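Local coordinates for 5' nucleotidase family protein (Staphylococcus aureus subsp. aureus, PDB 4Q7F), which binds manganese and magnesium ions in a calcineurin-like phosphoesterase domain that is joined in one chain to a 5'-nucleotidase C-terminal domain, at residues Ala184-Gln189 and Ala231-Phe236; Phe73-Phe79 and Pro92-Tyr97; Ala408-Val413 and Ile444-Arg448. One frame throughout, in Å; residues are numbered along the deposited sequence. Where two conformers were deposited one is given.

Contact 1: residues Ala184-Gln189 and Ala231-Phe236; sequences AFEILQ and AMLEAF
Phe-185 has CG anti to its backbone N (chi1 178°), which swings the ring out toward helix 229-236, whereas Phe-236 turns CG beside its own backbone N and sends its ring back. The two side chains cross at about a right angle with ring planes 44° apart: Phe-236 CE2 comes over one face of Phe-185, near the rim, 3.8 Å from Phe-185 CZ. Ala-231 O lies at the edge of the same ring, 3.3 Å from Phe-185 CE2. Phe-185 is thus a knob in a hole formed by Ala-231, Met-232, Ala-235 and Phe-236.

These helices belong to two successive crossovers of the phosphoesterase fold: helix 184-198 lies in the connection between strands 155-163 and 201-207, while helix 229-236 lies between strand 201-207 and strand 242-244. The segment axes run in roughly the same sense, 29° apart and 10.1 Å at closest approach. On the sheet side, selenomethionine Met-232 bends at chi3, bringing CE to 3.7 Å from Leu-188 CD2, against Leu-162 and Tyr-206. Toward solvent, Gln-189 CB lies 3.5 Å from Phe-236 CZ. The carboxylate of Glu-228 accepts from the backbone N atoms of Ala-184 and Phe-185.

Contact 2: residues Phe73-Phe79 and Pro92-Tyr97; sequences FLQGSPF and PLVDFY
Phe-73, Leu-74 and Phe-79 meet helix 91-99 in a buried, largely apolar contact of the phosphoesterase domain: the loop after the metal ligand Asp-72 and the first turn of helix 78-85, into which it leads, both pack on helix 91-99. Phe-73 directs a ring edge at the face of Tyr-97, centroids 5.7 Å apart and planes at 60°; a chi1 of 67°, with CG between the backbone N and the carbonyl carbon, gives the ring this direction. Further along, Phe-79 reaches the helix with the far end of its ring: CZ is 4.1 Å from Phe-96 CE2, and Pro-92 CB is at a similar distance. Leu-93 was deposited in two conformers; in the one described, CD1 lies at the edge of the Phe-79 ring and CD2 near Leu-74 CD1, details to be read with caution.

Nearby, Gln-75 O bonds to ND1 of the manganese ligand His-29 and probably orients it. A water donates to Phe-73 O at 2.8 Å and to Tyr-97 OH at 3.0 Å, the latter in the plane of the tyrosine ring. With Asp-69 also bonded to Tyr-97 OH, the phenol has two polar partners at the margin of apolar packing, which would fix its rotation.

Contact 3: residues Ala408-Val413 and Ile444-Arg448; sequences AEYFDV and IHVGR
Val-446 presses both methyl groups onto the backbone and side chain at the start of strand 411-414. Its CG1, anti to the backbone N (chi1 -172°), meets the peptide link itself, 3.4 Å from Asp-412 N. Both methyls lie 3.6 Å from Phe-411 CB, but CG2 alone approaches the ring, 4.1 Å from Phe-411 CG; the valine thus straddles the base of the phenylalanine, and the two side chains cross at about a right angle. Beyond it, Val-413 brings CG2 to 3.9 Å from Val-446 CG1.

At the other end Ile-444 has CG1 beside its backbone N (chi1 -68°) and an extended chain beyond. This brings CG2 and CD1 together around the methyl of Ala-408, whose CB lies 3.7 Å from Ile-444 CG2. The Phe-411 ring receives Tyr-410 over one face, with Tyr-410 CD2 3.8 Å above its centre.

This is structural packing within the 5'-nucleotidase C-terminal domain. The two strands belong to different sheets and meet through their ends and adjoining turns, by side chains and the Asp-412 peptide. Arg-453 ties the segments together, bonding to the carbonyls of Ala-408, Phe-411 and Arg-448. The chain enters from helix 397-408, strand 417-420 pairs with 411-414, and Val-525 of strand 522-526, the parallel neighbour of 441-445, packs against Phe-411, Ile-444 and Val-446.

In the fold
Three separate packing contacts, none at the metal site, differ in how far they lie from it. Contacts 1 and 2 share the calcineurin-like phosphoesterase domain, yet their nearest atoms are about 17 Å apart. Contact 2 is the nearer to the metals: the side chain of Phe-73 is about 9 Å from the manganese ion and 10 Å from the magnesium ion, that of Ala-184 about 13 Å from magnesium. Contact 3 belongs to the C-terminal domain, which gives Phe-365, Phe-386 and Phe-432 to a ligand pocket that also takes Asn-109, His-110 and His-247 from the phosphoesterase part. Its centre lies about 36 Å from that of contact 1 and 39 Å from that of contact 2.

Contact 1: residues Ala184-Gln189 and Ala231-Phe236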
loop_
_atom_site.group_PDB
_atom_site.type_symbol
_atom_site.label_atom_id
_atom_site.label_comp_id
_atom_site.label_asym_id
_atom_site.label_seq_id
_atom_site.Cartn_x
_atom_site.Cartn_y
_atom_site.Cartn_z
ATOM N N ALA A 184 8.267 -13.563 -8.949
ATOM C CA ALA A 184 7.293 -14.527 -8.442
ATOM C C ALA A 184 6.985 -15.547 -9.525
ATOM O O ALA A 184 6.782 -16.717 -9.233
ATOM C CB ALA A 184 6.019 -13.837 -7.989
ATOM N N PHE A 185 6.980 -15.108 -10.775
ATOM C CA PHE A 185 6.740 -16.015 -11.889
ATOM C C PHE A 185 7.825 -17.084 -11.967
ATOM O O PHE A 185 7.528 -18.276 -12.143
ATOM C CB PHE A 185 6.721 -15.243 -13.215
ATOM C CG PHE A 185 6.529 -16.119 -14.421
ATOM C CD1 PHE A 185 7.581 -16.856 -14.931
ATOM C CD2 PHE A 185 5.298 -16.202 -15.047
ATOM C CE1 PHE A 185 7.409 -17.671 -16.034
ATOM C CE2 PHE A 185 5.121 -17.006 -16.160
ATOM C CZ PHE A 185 6.178 -17.744 -16.653
ATOM N N GLU A 186 9.083 -16.655 -11.867
ATOM C CA GLU A 186 10.220 -17.582 -11.987
ATOM C C GLU A 186 10.281 -18.584 -10.845
ATOM O O GLU A 186 10.542 -19.761 -11.069
ATOM C CB GLU A 186 11.544 -16.831 -12.075
ATOM C CG GLU A 186 11.676 -15.956 -13.310
ATOM C CD GLU A 186 13.006 -15.235 -13.376
ATOM O OE1 GLU A 186 13.933 -15.598 -12.610
ATOM O OE2 GLU A 186 13.120 -14.308 -14.204
ATOM N N ILE A 187 10.057 -18.120 -9.623
ATOM C CA ILE A 187 10.089 -19.029 -8.477
ATOM C C ILE A 187 8.929 -20.029 -8.567
ATOM O O ILE A 187 9.095 -21.216 -8.263
ATOM C CB ILE A 187 10.092 -18.263 -7.145
ATOM C CG1 ILE A 187 11.354 -17.404 -7.040
ATOM C CG2 ILE A 187 10.007 -19.223 -5.967
ATOM C CD1 ILE A 187 12.663 -18.157 -7.224
ATOM N N LEU A 188 7.758 -19.555 -8.981
ATOM C CA LEU A 188 6.616 -20.436 -9.142
ATOM C C LEU A 188 6.944 -21.493 -10.187
ATOM O O LEU A 188 6.771 -22.688 -9.944
ATOM C CB LEU A 188 5.352 -19.663 -9.557
ATOM C CG LEU A 188 4.103 -20.524 -9.818
ATOM C CD1 LEU A 188 3.734 -21.341 -8.594
ATOM C CD2 LEU A 188 2.943 -19.636 -10.230
ATOM N N GLN A 189 7.418 -21.035 -11.345
ATOM C CA GLN A 189 7.782 -21.912 -12.449
ATOM C C GLN A 189 8.744 -23.015 -12.026
ATOM O O GLN A 189 8.633 -24.162 -12.466
ATOM C CB GLN A 189 8.437 -21.099 -13.564
ATOM C CG GLN A 189 8.822 -21.939 -14.773
ATOM C CD GLN A 189 9.395 -21.106 -15.891
ATOM O OE1 GLN A 189 8.984 -21.232 -17.034
ATOM N NE2 GLN A 189 10.330 -20.229 -15.562
ATOM N N ALA A 231 0.604 -13.362 -15.991
ATOM C CA ALA A 231 1.605 -14.237 -16.598
ATOM C C ALA A 231 1.650 -15.582 -15.858
ATOM O O ALA A 231 1.851 -16.624 -16.469
ATOM C CB ALA A 231 2.966 -13.577 -16.585
HETATM N N MSE A 232 1.463 -15.544 -14.545
HETATM C CA MSE A 232 1.470 -16.773 -13.730
HETATM C C MSE A 232 0.303 -17.673 -14.093
HETATM O O MSE A 232 0.474 -18.879 -14.319
HETATM C CB MSE A 232 1.478 -16.390 -12.258
HETATM C CG MSE A 232 2.860 -15.912 -11.824
HETATM SE SE MSE A 232 2.706 -14.720 -10.246
HETATM C CE MSE A 232 3.024 -16.137 -8.914
ATOM N N LEU A 233 -0.897 -17.109 -14.157
ATOM C CA LEU A 233 -2.077 -17.892 -14.538
ATOM C C LEU A 233 -1.991 -18.359 -15.989
ATOM O O LEU A 233 -2.187 -19.538 -16.285
ATOM C CB LEU A 233 -3.357 -17.076 -14.325
ATOM C CG LEU A 233 -3.793 -16.878 -12.876
ATOM C CD1 LEU A 233 -4.806 -15.757 -12.765
ATOM C CD2 LEU A 233 -4.353 -18.174 -12.320
ATOM N N GLU A 234 -1.701 -17.422 -16.887
ATOM C CA GLU A 234 -1.583 -17.708 -18.304
ATOM C C GLU A 234 -0.669 -18.912 -18.555
ATOM O O GLU A 234 -0.969 -19.753 -19.393
ATOM C CB GLU A 234 -1.034 -16.477 -19.043
ATOM C CG GLU A 234 -0.810 -16.667 -20.539
ATOM C CD GLU A 234 -0.099 -15.483 -21.195
ATOM O OE1 GLU A 234 -0.460 -15.138 -22.333
ATOM O OE2 GLU A 234 0.812 -14.882 -20.581
ATOM N N ALA A 235 0.441 -18.984 -17.831
ATOM C CA ALA A 235 1.403 -20.061 -17.999
ATOM C C ALA A 235 1.098 -21.308 -17.183
ATOM O O ALA A 235 1.328 -22.429 -17.661
ATOM C CB ALA A 235 2.793 -19.563 -17.641
ATOM N N PHE A 236 0.581 -21.138 -15.966
ATOM C CA PHE A 236 0.389 -22.294 -15.087
ATOM C C PHE A 236 -1.021 -22.598 -14.559
ATOM O O PHE A 236 -1.161 -23.431 -13.662
ATOM C CB PHE A 236 1.351 -22.158 -13.898
ATOM C CG PHE A 236 2.748 -21.848 -14.307
ATOM C CD1 PHE A 236 3.484 -22.768 -15.050
ATOM C CD2 PHE A 236 3.336 -20.638 -13.973
ATOM C CE1 PHE A 236 4.779 -22.478 -15.454
ATOM C CE2 PHE A 236 4.632 -20.347 -14.368
ATOM C CZ PHE A 236 5.354 -21.264 -15.114
#

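Contact 2: residues Phe73-Phe79 and Pro92-Tyr97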
loop_
_atom_site.group_PDB
_atom_site.type_symbol
_atom_site.label_atom_id
_atom_site.label_comp_id
_atom_site.label_asym_id
_atom_site.label_seq_id
_atom_site.Cartn_x
_atom_site.Cartn_y
_atom_site.Cartn_z
ATOM N N PHE A 73 -0.030 -6.376 6.580
ATOM C CA PHE A 73 -0.703 -6.422 7.863
ATOM C C PHE A 73 0.001 -5.633 8.960
ATOM O O PHE A 73 -0.581 -5.367 10.006
ATOM C CB PHE A 73 -0.837 -7.877 8.354
ATOM C CG PHE A 73 0.475 -8.552 8.689
ATOM C CD1 PHE A 73 1.009 -8.470 9.967
ATOM C CD2 PHE A 73 1.163 -9.272 7.735
ATOM C CE1 PHE A 73 2.194 -9.081 10.271
ATOM C CE2 PHE A 73 2.339 -9.910 8.040
ATOM C CZ PHE A 73 2.866 -9.806 9.310
ATOM N N LEU A 74 1.228 -5.230 8.729
ATOM C CA LEU A 74 2.022 -4.598 9.790
ATOM C C LEU A 74 2.063 -3.085 9.736
ATOM O O LEU A 74 2.473 -2.439 10.691
ATOM C CB LEU A 74 3.425 -5.210 9.727
ATOM C CG LEU A 74 4.419 -4.998 10.849
ATOM C CD1 LEU A 74 3.872 -5.507 12.172
ATOM C CD2 LEU A 74 5.695 -5.741 10.457
ATOM N N GLN A 75 1.617 -2.515 8.627
ATOM C CA GLN A 75 1.611 -1.065 8.436
ATOM C C GLN A 75 0.320 -0.641 7.753
ATOM O O GLN A 75 -0.289 -1.418 7.017
ATOM C CB GLN A 75 2.806 -0.667 7.555
ATOM C CG GLN A 75 2.982 0.836 7.283
ATOM C CD GLN A 75 2.045 1.393 6.215
ATOM O OE1 GLN A 75 1.521 0.659 5.370
ATOM N NE2 GLN A 75 1.840 2.709 6.241
ATOM N N GLY A 76 -0.109 0.593 8.004
ATOM C CA GLY A 76 -1.234 1.116 7.286
ATOM C C GLY A 76 -2.113 2.074 8.020
ATOM O O GLY A 76 -2.429 3.117 7.509
ATOM N N SER A 77 -2.487 1.734 9.240
ATOM C CA SER A 77 -3.436 2.539 9.962
ATOM C C SER A 77 -2.771 3.316 11.082
ATOM O O SER A 77 -1.639 3.036 11.423
ATOM C CB SER A 77 -4.476 1.615 10.578
ATOM O OG SER A 77 -3.933 0.929 11.699
ATOM N N PRO A 78 -3.495 4.277 11.675
ATOM C CA PRO A 78 -2.988 5.028 12.817
ATOM C C PRO A 78 -2.693 4.130 13.997
ATOM O O PRO A 78 -1.949 4.530 14.869
ATOM C CB PRO A 78 -4.150 5.977 13.161
ATOM C CG PRO A 78 -4.887 6.146 11.893
ATOM C CD PRO A 78 -4.803 4.796 11.242
ATOM N N PHE A 79 -3.267 2.934 14.039
ATOM C CA PHE A 79 -2.962 1.986 15.132
ATOM C C PHE A 79 -1.476 1.586 14.997
ATOM O O PHE A 79 -0.712 1.503 15.995
ATOM C CB PHE A 79 -3.923 0.790 15.074
ATOM C CG PHE A 79 -3.604 -0.322 16.063
ATOM C CD1 PHE A 79 -3.337 -0.038 17.396
ATOM C CD2 PHE A 79 -3.614 -1.651 15.660
ATOM C CE1 PHE A 79 -3.068 -1.054 18.306
ATOM C CE2 PHE A 79 -3.351 -2.670 16.572
ATOM C CZ PHE A 79 -3.074 -2.370 17.896
ATOM N N PRO A 92 1.004 -5.777 20.485
ATOM C CA PRO A 92 -0.455 -5.585 20.552
ATOM C C PRO A 92 -1.187 -6.033 19.282
ATOM O O PRO A 92 -2.269 -6.608 19.354
ATOM C CB PRO A 92 -0.605 -4.093 20.810
ATOM C CG PRO A 92 0.665 -3.701 21.534
ATOM C CD PRO A 92 1.749 -4.599 20.987
ATOM N N LEU A 93 -0.586 -5.782 18.131
ATOM C CA LEU A 93 -1.168 -6.193 16.866
ATOM C C LEU A 93 -1.065 -7.708 16.689
ATOM O O LEU A 93 -2.013 -8.358 16.230
ATOM C CB LEU A 93 -0.435 -5.512 15.725
ATOM C CG LEU A 93 -0.878 -5.922 14.332
ATOM C CD1 LEU A 93 -2.316 -5.503 14.094
ATOM C CD2 LEU A 93 0.046 -5.295 13.297
ATOM N N VAL A 94 0.097 -8.262 17.052
ATOM C CA VAL A 94 0.348 -9.689 16.926
ATOM C C VAL A 94 -0.653 -10.463 17.802
ATOM O O VAL A 94 -1.175 -11.504 17.392
ATOM C CB VAL A 94 1.816 -10.046 17.316
ATOM C CG1 VAL A 94 1.995 -11.551 17.520
ATOM C CG2 VAL A 94 2.799 -9.543 16.280
ATOM N N ASP A 95 -0.917 -9.951 18.996
ATOM C CA ASP A 95 -1.906 -10.573 19.895
ATOM C C ASP A 95 -3.275 -10.763 19.207
ATOM O O ASP A 95 -3.919 -11.809 19.378
ATOM C CB ASP A 95 -2.068 -9.773 21.166
ATOM C CG ASP A 95 -0.870 -9.891 22.079
ATOM O OD1 ASP A 95 0.055 -10.664 21.756
ATOM O OD2 ASP A 95 -0.860 -9.231 23.126
ATOM N N PHE A 96 -3.726 -9.766 18.446
ATOM C CA PHE A 96 -4.974 -9.907 17.708
ATOM C C PHE A 96 -4.881 -11.088 16.757
ATOM O O PHE A 96 -5.774 -11.953 16.756
ATOM C CB PHE A 96 -5.353 -8.631 16.916
ATOM C CG PHE A 96 -5.919 -7.527 17.770
ATOM C CD1 PHE A 96 -7.189 -7.654 18.318
ATOM C CD2 PHE A 96 -5.206 -6.362 18.010
ATOM C CE1 PHE A 96 -7.730 -6.656 19.106
ATOM C CE2 PHE A 96 -5.745 -5.355 18.790
ATOM C CZ PHE A 96 -7.000 -5.495 19.339
ATOM N N TYR A 97 -3.832 -11.149 15.935
ATOM C CA TYR A 97 -3.723 -12.261 14.989
ATOM C C TYR A 97 -3.619 -13.604 15.704
ATOM O O TYR A 97 -4.241 -14.591 15.303
ATOM C CB TYR A 97 -2.562 -12.076 14.019
ATOM C CG TYR A 97 -2.881 -11.186 12.852
ATOM C CD1 TYR A 97 -2.749 -9.815 12.928
ATOM C CD2 TYR A 97 -3.347 -11.735 11.665
ATOM C CE1 TYR A 97 -3.066 -9.007 11.838
ATOM C CE2 TYR A 97 -3.673 -10.944 10.593
ATOM C CZ TYR A 97 -3.527 -9.587 10.679
ATOM O OH TYR A 97 -3.857 -8.840 9.570
HETATM O O HOH W 1 -3.365 -5.915 10.059
#

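Contact 3: residues Ala408-Val413 and Ile444-Arg448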
loop_
_atom_site.group_PDB
_atom_site.type_symbol
_atom_site.label_atom_id
_atom_site.label_comp_id
_atom_site.label_asym_id
_atom_site.label_seq_id
_atom_site.Cartn_x
_atom_site.Cartn_y
_atom_site.Cartn_z
ATOM N N ALA A 408 2.312 15.477 -14.475
ATOM C CA ALA A 408 1.330 16.005 -15.432
ATOM C C ALA A 408 0.539 14.918 -16.186
ATOM O O ALA A 408 -0.534 15.205 -16.758
ATOM C CB ALA A 408 2.001 17.005 -16.432
ATOM N N GLU A 409 1.056 13.692 -16.199
ATOM C CA GLU A 409 0.372 12.536 -16.805
ATOM C C GLU A 409 -0.902 12.178 -16.037
ATOM O O GLU A 409 -1.754 11.454 -16.539
ATOM C CB GLU A 409 1.273 11.300 -16.826
ATOM C CG GLU A 409 2.485 11.431 -17.724
ATOM C CD GLU A 409 3.400 10.235 -17.635
ATOM O OE1 GLU A 409 2.966 9.172 -17.084
ATOM O OE2 GLU A 409 4.556 10.349 -18.089
ATOM N N TYR A 410 -0.992 12.674 -14.804
ATOM C CA TYR A 410 -2.153 12.484 -13.937
ATOM C C TYR A 410 -3.421 13.061 -14.535
ATOM O O TYR A 410 -4.492 12.617 -14.215
ATOM C CB TYR A 410 -1.902 13.196 -12.600
ATOM C CG TYR A 410 -3.035 13.137 -11.624
ATOM C CD1 TYR A 410 -3.337 11.952 -10.961
ATOM C CD2 TYR A 410 -3.784 14.262 -11.320
ATOM C CE1 TYR A 410 -4.354 11.889 -10.039
ATOM C CE2 TYR A 410 -4.812 14.197 -10.403
ATOM C CZ TYR A 410 -5.092 13.008 -9.773
ATOM O OH TYR A 410 -6.107 12.961 -8.857
ATOM N N PHE A 411 -3.296 14.065 -15.397
ATOM C CA PHE A 411 -4.446 14.714 -15.973
ATOM C C PHE A 411 -4.778 14.252 -17.386
ATOM O O PHE A 411 -3.933 13.725 -18.113
ATOM C CB PHE A 411 -4.240 16.242 -16.035
ATOM C CG PHE A 411 -4.018 16.891 -14.696
ATOM C CD1 PHE A 411 -5.073 17.111 -13.833
ATOM C CD2 PHE A 411 -2.759 17.317 -14.324
ATOM C CE1 PHE A 411 -4.870 17.712 -12.603
ATOM C CE2 PHE A 411 -2.547 17.915 -13.098
ATOM C CZ PHE A 411 -3.600 18.114 -12.236
ATOM N N ASP A 412 -6.048 14.444 -17.741
ATOM C CA ASP A 412 -6.543 14.188 -19.077
ATOM C C ASP A 412 -7.668 15.196 -19.285
ATOM O O ASP A 412 -7.983 15.962 -18.386
ATOM C CB ASP A 412 -7.038 12.754 -19.247
ATOM C CG ASP A 412 -7.383 12.429 -20.691
ATOM O OD1 ASP A 412 -6.952 13.187 -21.611
ATOM O OD2 ASP A 412 -8.096 11.429 -20.917
ATOM N N VAL A 413 -8.232 15.239 -20.478
ATOM C CA VAL A 413 -9.328 16.141 -20.766
ATOM C C VAL A 413 -10.575 15.321 -21.090
ATOM O O VAL A 413 -10.535 14.438 -21.932
ATOM C CB VAL A 413 -8.998 17.066 -21.961
ATOM C CG1 VAL A 413 -10.214 17.890 -22.376
ATOM C CG2 VAL A 413 -7.817 17.963 -21.621
ATOM N N ILE A 444 0.970 23.541 -16.810
ATOM C CA ILE A 444 0.716 22.240 -17.409
ATOM C C ILE A 444 -0.379 22.401 -18.453
ATOM O O ILE A 444 -1.439 22.927 -18.146
ATOM C CB ILE A 444 0.276 21.196 -16.357
ATOM C CG1 ILE A 444 1.432 20.866 -15.398
ATOM C CG2 ILE A 444 -0.172 19.940 -17.068
ATOM C CD1 ILE A 444 1.036 19.944 -14.225
ATOM N N HIS A 445 -0.108 21.967 -19.679
ATOM C CA HIS A 445 -1.067 22.005 -20.790
ATOM C C HIS A 445 -1.529 20.578 -21.051
ATOM O O HIS A 445 -0.885 19.840 -21.785
ATOM C CB HIS A 445 -0.419 22.584 -22.050
ATOM C CG HIS A 445 -0.174 24.056 -21.976
ATOM N ND1 HIS A 445 -1.156 24.980 -22.244
ATOM C CD2 HIS A 445 0.930 24.768 -21.654
ATOM C CE1 HIS A 445 -0.674 26.198 -22.093
ATOM N NE2 HIS A 445 0.593 26.097 -21.747
ATOM N N VAL A 446 -2.667 20.212 -20.475
ATOM C CA VAL A 446 -3.170 18.816 -20.529
ATOM C C VAL A 446 -3.533 18.358 -21.954
ATOM O O VAL A 446 -3.411 17.201 -22.270
ATOM C CB VAL A 446 -4.342 18.623 -19.544
ATOM C CG1 VAL A 446 -4.734 17.144 -19.438
ATOM C CG2 VAL A 446 -3.938 19.153 -18.167
ATOM N N GLY A 447 -3.903 19.286 -22.821
ATOM C CA GLY A 447 -4.245 18.932 -24.200
ATOM C C GLY A 447 -3.042 18.507 -25.045
ATOM O O GLY A 447 -3.213 18.006 -26.148
ATOM N N ARG A 448 -1.824 18.714 -24.541
ATOM C CA ARG A 448 -0.604 18.367 -25.295
ATOM C C ARG A 448 -0.140 16.956 -24.965
ATOM O O ARG A 448 -0.489 16.438 -23.911
ATOM C CB ARG A 448 0.476 19.398 -25.003
ATOM C CG ARG A 448 0.029 20.800 -25.430
ATOM C CD ARG A 448 1.018 21.862 -25.043
ATOM N NE ARG A 448 0.481 23.186 -25.325
ATOM C CZ ARG A 448 1.159 24.321 -25.184
ATOM N NH1 ARG A 448 2.434 24.307 -24.765
ATOM N NH2 ARG A 448 0.568 25.471 -25.480
#